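Long-range contacts in D-glycero-D-manno-heptose 1-phosphate kinase (Bacteroides thetaiotaomicron, PDB 3K85), which probably phosphorylates D-glycero-D-manno-heptose 1-phosphate at the expense of ATP, as a sugar kinase of the GHMP family: residues A[43-48]-A[97-102]; A[256-261]-A[291-296]. One frame throughout, in Å; residues are numbered along the deposited sequence.

Contact 1. Residues A[43-48]-A[97-102]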
loop_
_atom_site.group_PDB
_atom_site.type_symbol
_atom_site.label_atom_id
_atom_site.label_comp_id
_atom_site.label_asym_id
_atom_site.label_seq_id
_atom_site.Cartn_x
_atom_site.Cartn_y
_atom_site.Cartn_z
ATOM N N CYS A 43 6.301 -13.450 22.659
ATOM C CA CYS A 43 5.946 -13.232 24.038
ATOM C C CYS A 43 4.677 -13.998 24.328
ATOM O O CYS A 43 3.770 -14.041 23.501
ATOM C CB CYS A 43 5.726 -11.734 24.300
ATOM S SG CYS A 43 4.926 -11.360 25.893
ATOM N N THR A 44 4.628 -14.659 25.474
ATOM C CA THR A 44 3.406 -15.340 25.847
ATOM C C THR A 44 3.119 -14.925 27.270
ATOM O O THR A 44 4.031 -14.806 28.092
ATOM C CB THR A 44 3.496 -16.877 25.724
ATOM O OG1 THR A 44 2.899 -17.475 26.881
ATOM C CG2 THR A 44 4.928 -17.329 25.564
ATOM N N ILE A 45 1.852 -14.640 27.533
ATOM C CA ILE A 45 1.423 -14.215 28.850
ATOM C C ILE A 45 0.265 -15.094 29.301
ATOM O O ILE A 45 -0.720 -15.270 28.588
ATOM C CB ILE A 45 0.983 -12.722 28.839
ATOM C CG1 ILE A 45 2.183 -11.833 28.521
ATOM C CG2 ILE A 45 0.399 -12.328 30.195
ATOM C CD1 ILE A 45 1.860 -10.348 28.493
ATOM N N GLU A 46 0.404 -15.667 30.484
ATOM C CA GLU A 46 -0.637 -16.514 31.029
ATOM C C GLU A 46 -0.988 -16.017 32.420
ATOM O O GLU A 46 -0.117 -15.887 33.283
ATOM C CB GLU A 46 -0.173 -17.978 31.060
ATOM C CG GLU A 46 1.257 -18.187 31.526
ATOM C CD GLU A 46 1.737 -19.624 31.328
ATOM O OE1 GLU A 46 1.097 -20.552 31.885
ATOM O OE2 GLU A 46 2.753 -19.822 30.618
ATOM N N GLU A 47 -2.264 -15.715 32.627
ATOM C CA GLU A 47 -2.704 -15.222 33.920
ATOM C C GLU A 47 -2.654 -16.317 34.978
ATOM O O GLU A 47 -2.824 -17.500 34.680
ATOM C CB GLU A 47 -4.127 -14.664 33.847
ATOM C CG GLU A 47 -4.564 -14.053 35.171
ATOM C CD GLU A 47 -6.064 -13.903 35.300
ATOM O OE1 GLU A 47 -6.638 -13.019 34.625
ATOM O OE2 GLU A 47 -6.668 -14.677 36.082
ATOM N N THR A 48 -2.417 -15.905 36.217
ATOM C CA THR A 48 -2.345 -16.833 37.332
ATOM C C THR A 48 -2.936 -16.193 38.579
ATOM O O THR A 48 -3.015 -14.966 38.679
ATOM C CB THR A 48 -0.890 -17.240 37.634
ATOM O OG1 THR A 48 -0.872 -18.104 38.774
ATOM C CG2 THR A 48 -0.035 -16.018 37.931
ATOM N N LYS A 97 -1.564 -7.065 38.891
ATOM C CA LYS A 97 -1.764 -8.287 38.120
ATOM C C LYS A 97 -0.822 -9.423 38.522
ATOM O O LYS A 97 0.317 -9.185 38.932
ATOM C CB LYS A 97 -1.597 -7.995 36.624
ATOM C CG LYS A 97 -2.875 -8.155 35.817
ATOM C CD LYS A 97 -3.803 -6.963 35.961
ATOM C CE LYS A 97 -5.143 -7.235 35.278
ATOM N NZ LYS A 97 -5.943 -5.995 35.053
ATOM N N SER A 98 -1.309 -10.657 38.388
ATOM C CA SER A 98 -0.534 -11.853 38.708
ATOM C C SER A 98 -0.441 -12.709 37.429
ATOM O O SER A 98 -1.449 -13.197 36.921
ATOM C CB SER A 98 -1.233 -12.626 39.838
ATOM O OG SER A 98 -0.475 -13.744 40.266
ATOM N N PHE A 99 0.767 -12.905 36.912
ATOM C CA PHE A 99 0.906 -13.660 35.672
ATOM C C PHE A 99 2.318 -14.155 35.415
ATOM O O PHE A 99 3.273 -13.746 36.073
ATOM C CB PHE A 99 0.501 -12.769 34.501
ATOM C CG PHE A 99 1.366 -11.546 34.361
ATOM C CD1 PHE A 99 2.512 -11.576 33.583
ATOM C CD2 PHE A 99 1.065 -10.379 35.070
ATOM C CE1 PHE A 99 3.356 -10.463 33.509
ATOM C CE2 PHE A 99 1.898 -9.260 35.009
ATOM C CZ PHE A 99 3.048 -9.300 34.226
ATOM N N LYS A 100 2.435 -15.029 34.421
ATOM C CA LYS A 100 3.717 -15.576 34.023
ATOM C C LYS A 100 3.927 -15.010 32.624
ATOM O O LYS A 100 2.999 -15.009 31.814
ATOM C CB LYS A 100 3.643 -17.107 33.991
ATOM C CG LYS A 100 4.994 -17.807 33.865
ATOM C CD LYS A 100 4.856 -19.332 33.667
ATOM C CE LYS A 100 4.286 -20.071 34.891
ATOM N NZ LYS A 100 2.832 -19.827 35.138
ATOM N N ILE A 101 5.124 -14.503 32.344
ATOM C CA ILE A 101 5.401 -13.937 31.032
ATOM C C ILE A 101 6.764 -14.368 30.497
ATOM O O ILE A 101 7.788 -14.191 31.155
ATOM C CB ILE A 101 5.301 -12.383 31.061
ATOM C CG1 ILE A 101 5.572 -11.819 29.666
ATOM C CG2 ILE A 101 6.259 -11.805 32.087
ATOM C CD1 ILE A 101 5.499 -10.310 29.584
ATOM N N THR A 102 6.762 -14.937 29.290
ATOM C CA THR A 102 7.989 -15.420 28.662
ATOM C C THR A 102 8.393 -14.571 27.477
ATOM O O THR A 102 7.549 -14.103 26.725
ATOM C CB THR A 102 7.810 -16.858 28.214
ATOM O OG1 THR A 102 7.466 -17.644 29.355
ATOM C CG2 THR A 102 9.083 -17.393 27.576
HETATM O O HOH W 1 4.897 -17.425 30.305
#
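Cys-43 lays SG against CG1 and CD1 of Ile-101, a small, weakly polar group suited to the sheet face that helix 115-131 covers. Thr-44 turns to the other face and exchanges two backbone hydrogen bonds with Thr-102; the one from Thr-102 N to Thr-44 O is 3.0 Å long. Ile-45 returns to the buried face. There its CG1 packs alongside CG1 of Ile-101 at 3.6 Å, while CG2 lies obliquely 4.1 Å from CD1 of Phe-99. An alanine in place of Ile-45 keeps CB but would probably leave a gap beside CG1 and CD1 of Ile-101 and CD1 of Phe-99, where the removed branches now pack. Glu-46 pairs twice with Lys-100 through the backbone, the bond from Glu-46 N to Lys-100 O being nearly straight (171°). Its CG sits between backbone N and carbonyl carbon (chi1 42°), beside CB of Lys-100 at 3.6 Å. The lysine chain bends near its end, leaving NZ in a long salt bridge, 3.8 Å from OE1 of Glu-46. A water donates to Glu-46 OE2 and is hydrogen-bonded to Thr-102 OG1, 2.7 Å from the water oxygen. Glu-47 pairs with Phe-99 and sets CG near Ser-98 O; its carboxylate suits an exposed place. Just past the strand, Thr-48 N gives a 3.0 Å hydrogen bond to Ser-98 O from 35° above the carbonyl plane, and CG2 rests near Ser-98 OG, which bonds Arg-52 O. The chemistry thus divides: Ile-45, Ile-101 and Phe-99 pack on one face, with Glu-47 at its outer end; the charged pair, water, Thr-44 and Thr-102 occupy the other, where the long charge contact probably adds less hold than the backbone ladder.

Contact 2. Residues A[256-261]-A[291-296]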
loop_
_atom_site.group_PDB
_atom_site.type_symbol
_atom_site.label_atom_id
_atom_site.label_comp_id
_atom_site.label_asym_id
_atom_site.label_seq_id
_atom_site.Cartn_x
_atom_site.Cartn_y
_atom_site.Cartn_z
ATOM N N ARG A 256 22.055 1.231 -7.161
ATOM C CA ARG A 256 22.729 2.495 -7.402
ATOM C C ARG A 256 22.527 3.447 -6.220
ATOM O O ARG A 256 23.488 3.986 -5.673
ATOM C CB ARG A 256 22.196 3.141 -8.680
ATOM C CG ARG A 256 23.038 4.310 -9.164
ATOM C CD ARG A 256 22.356 5.071 -10.304
ATOM N NE ARG A 256 21.158 5.770 -9.846
ATOM C CZ ARG A 256 21.148 6.646 -8.844
ATOM N NH1 ARG A 256 22.276 6.931 -8.196
ATOM N NH2 ARG A 256 20.016 7.240 -8.486
ATOM N N ILE A 257 21.271 3.642 -5.821
ATOM C CA ILE A 257 20.954 4.539 -4.716
ATOM C C ILE A 257 21.700 4.145 -3.445
ATOM O O ILE A 257 22.209 5.007 -2.728
ATOM C CB ILE A 257 19.432 4.576 -4.448
ATOM C CG1 ILE A 257 18.708 5.078 -5.696
ATOM C CG2 ILE A 257 19.120 5.489 -3.275
ATOM C CD1 ILE A 257 17.213 5.031 -5.584
ATOM N N LEU A 258 21.770 2.848 -3.164
ATOM C CA LEU A 258 22.493 2.376 -1.990
ATOM C C LEU A 258 23.987 2.652 -2.158
ATOM O O LEU A 258 24.678 3.010 -1.203
ATOM C CB LEU A 258 22.291 0.878 -1.801
ATOM C CG LEU A 258 21.089 0.396 -0.999
ATOM C CD1 LEU A 258 21.135 -1.118 -0.913
ATOM C CD2 LEU A 258 21.120 0.997 0.394
ATOM N N GLY A 259 24.477 2.473 -3.381
ATOM C CA GLY A 259 25.882 2.706 -3.661
ATOM C C GLY A 259 26.230 4.176 -3.593
ATOM O O GLY A 259 27.237 4.553 -2.992
ATOM N N GLU A 260 25.397 5.013 -4.207
ATOM C CA GLU A 260 25.634 6.449 -4.202
ATOM C C GLU A 260 25.608 6.914 -2.759
ATOM O O GLU A 260 26.321 7.840 -2.380
ATOM C CB GLU A 260 24.550 7.177 -5.001
ATOM C CG GLU A 260 24.947 8.580 -5.450
ATOM C CD GLU A 260 23.803 9.327 -6.123
ATOM O OE1 GLU A 260 22.869 9.756 -5.413
ATOM O OE2 GLU A 260 23.834 9.479 -7.364
ATOM N N GLY A 261 24.784 6.255 -1.953
ATOM C CA GLY A 261 24.681 6.608 -0.550
ATOM C C GLY A 261 25.874 6.132 0.256
ATOM O O GLY A 261 26.193 6.697 1.303
ATOM N N ALA A 291 26.282 -3.318 -4.286
ATOM C CA ALA A 291 26.298 -2.241 -3.312
ATOM C C ALA A 291 26.107 -2.811 -1.917
ATOM O O ALA A 291 25.713 -3.964 -1.752
ATOM C CB ALA A 291 25.195 -1.240 -3.621
ATOM N N GLY A 292 26.398 -1.995 -0.914
ATOM C CA GLY A 292 26.240 -2.420 0.461
ATOM C C GLY A 292 25.795 -1.238 1.291
ATOM O O GLY A 292 25.913 -0.094 0.855
ATOM N N LYS A 293 25.281 -1.511 2.485
ATOM C CA LYS A 293 24.813 -0.458 3.383
ATOM C C LYS A 293 24.870 -0.976 4.818
ATOM O O LYS A 293 24.394 -2.077 5.101
ATOM C CB LYS A 293 23.371 -0.065 3.029
ATOM C CG LYS A 293 22.714 0.878 4.030
ATOM C CD LYS A 293 21.279 0.454 4.339
ATOM C CE LYS A 293 20.257 1.330 3.638
ATOM N NZ LYS A 293 20.243 2.715 4.182
ATOM N N VAL A 294 25.445 -0.187 5.721
ATOM C CA VAL A 294 25.555 -0.594 7.120
ATOM C C VAL A 294 24.410 -0.053 7.974
ATOM O O VAL A 294 23.968 1.078 7.775
ATOM C CB VAL A 294 26.874 -0.102 7.746
ATOM C CG1 VAL A 294 27.046 -0.723 9.121
ATOM C CG2 VAL A 294 28.047 -0.439 6.843
ATOM N N SER A 295 23.934 -0.859 8.922
ATOM C CA SER A 295 22.852 -0.444 9.817
ATOM C C SER A 295 23.317 -0.530 11.271
ATOM O O SER A 295 23.914 -1.532 11.675
ATOM C CB SER A 295 21.605 -1.319 9.623
ATOM O OG SER A 295 21.028 -1.145 8.338
ATOM N N GLY A 296 23.036 0.528 12.038
ATOM C CA GLY A 296 23.418 0.617 13.445
ATOM C C GLY A 296 23.908 -0.644 14.144
ATOM O O GLY A 296 23.119 -1.375 14.750
#
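The flat group met across this contact is the peptide joining Leu-258 to Gly-259: CB of Ala-291 stands over one of its faces, almost straight above Gly-259 N at 3.8 Å. No aromatic ring takes part. The methyl also lies 4.0 Å from CB of Leu-258, so alanine, a side chain of one carbon, fits where the strand comes close to the helix backbone, and the CA atoms of Gly-259 and Ala-291 are only 5.0 Å apart. Gly-259 presents bare backbone to the methyl, although a CB here would have room beside Ala-291. One helix, 251-264, here packs on one face of the small antiparallel sheet, over its outer strand 291-294, an alpha/beta layering consistent with the ferredoxin-like C-terminal domain of GHMP kinases. The short segments run at 59° to each other. Leu-258 bridges from the helix: its side chain also touches Met-304 and Val-306 of the central strand, as befits a branched apolar residue at a buried spot. Its CD2 is wrapped by the aliphatic chain of Lys-293, which crosses the leucine at about a right angle. CB of Lys-293 lies 3.6 Å from that methyl. Lysine suits this border, its carbons lying on the leucine while NZ, at the end of the chain, is farther from the methyl than CE is. The chi2 and chi3 torsions of Lys-293 (-136° and -104°) depart from the usual staggered values, in keeping with the tight 3.4 Å from its CE to CD2 of Leu-258.

Contact 1 and contact 2 lie on opposite sides of the chain's centre, with their centres 42 Å apart and their nearest atoms about 22 Å apart. They share no helix, strand or sheet. Contact 1 joins strands 39-47 and 99-105 within the large mixed sheet, backed by helix 115-131; contact 2 sets helix 251-264 against the small sheet of strands 199-202, 303-306 and 291-294. Along the chain they follow in series, the first closing before the second opens. Each is therefore local to its own part of the molecule, consistent with the two-part architecture of GHMP kinases, in which the N- and C-terminal regions form separate packing units.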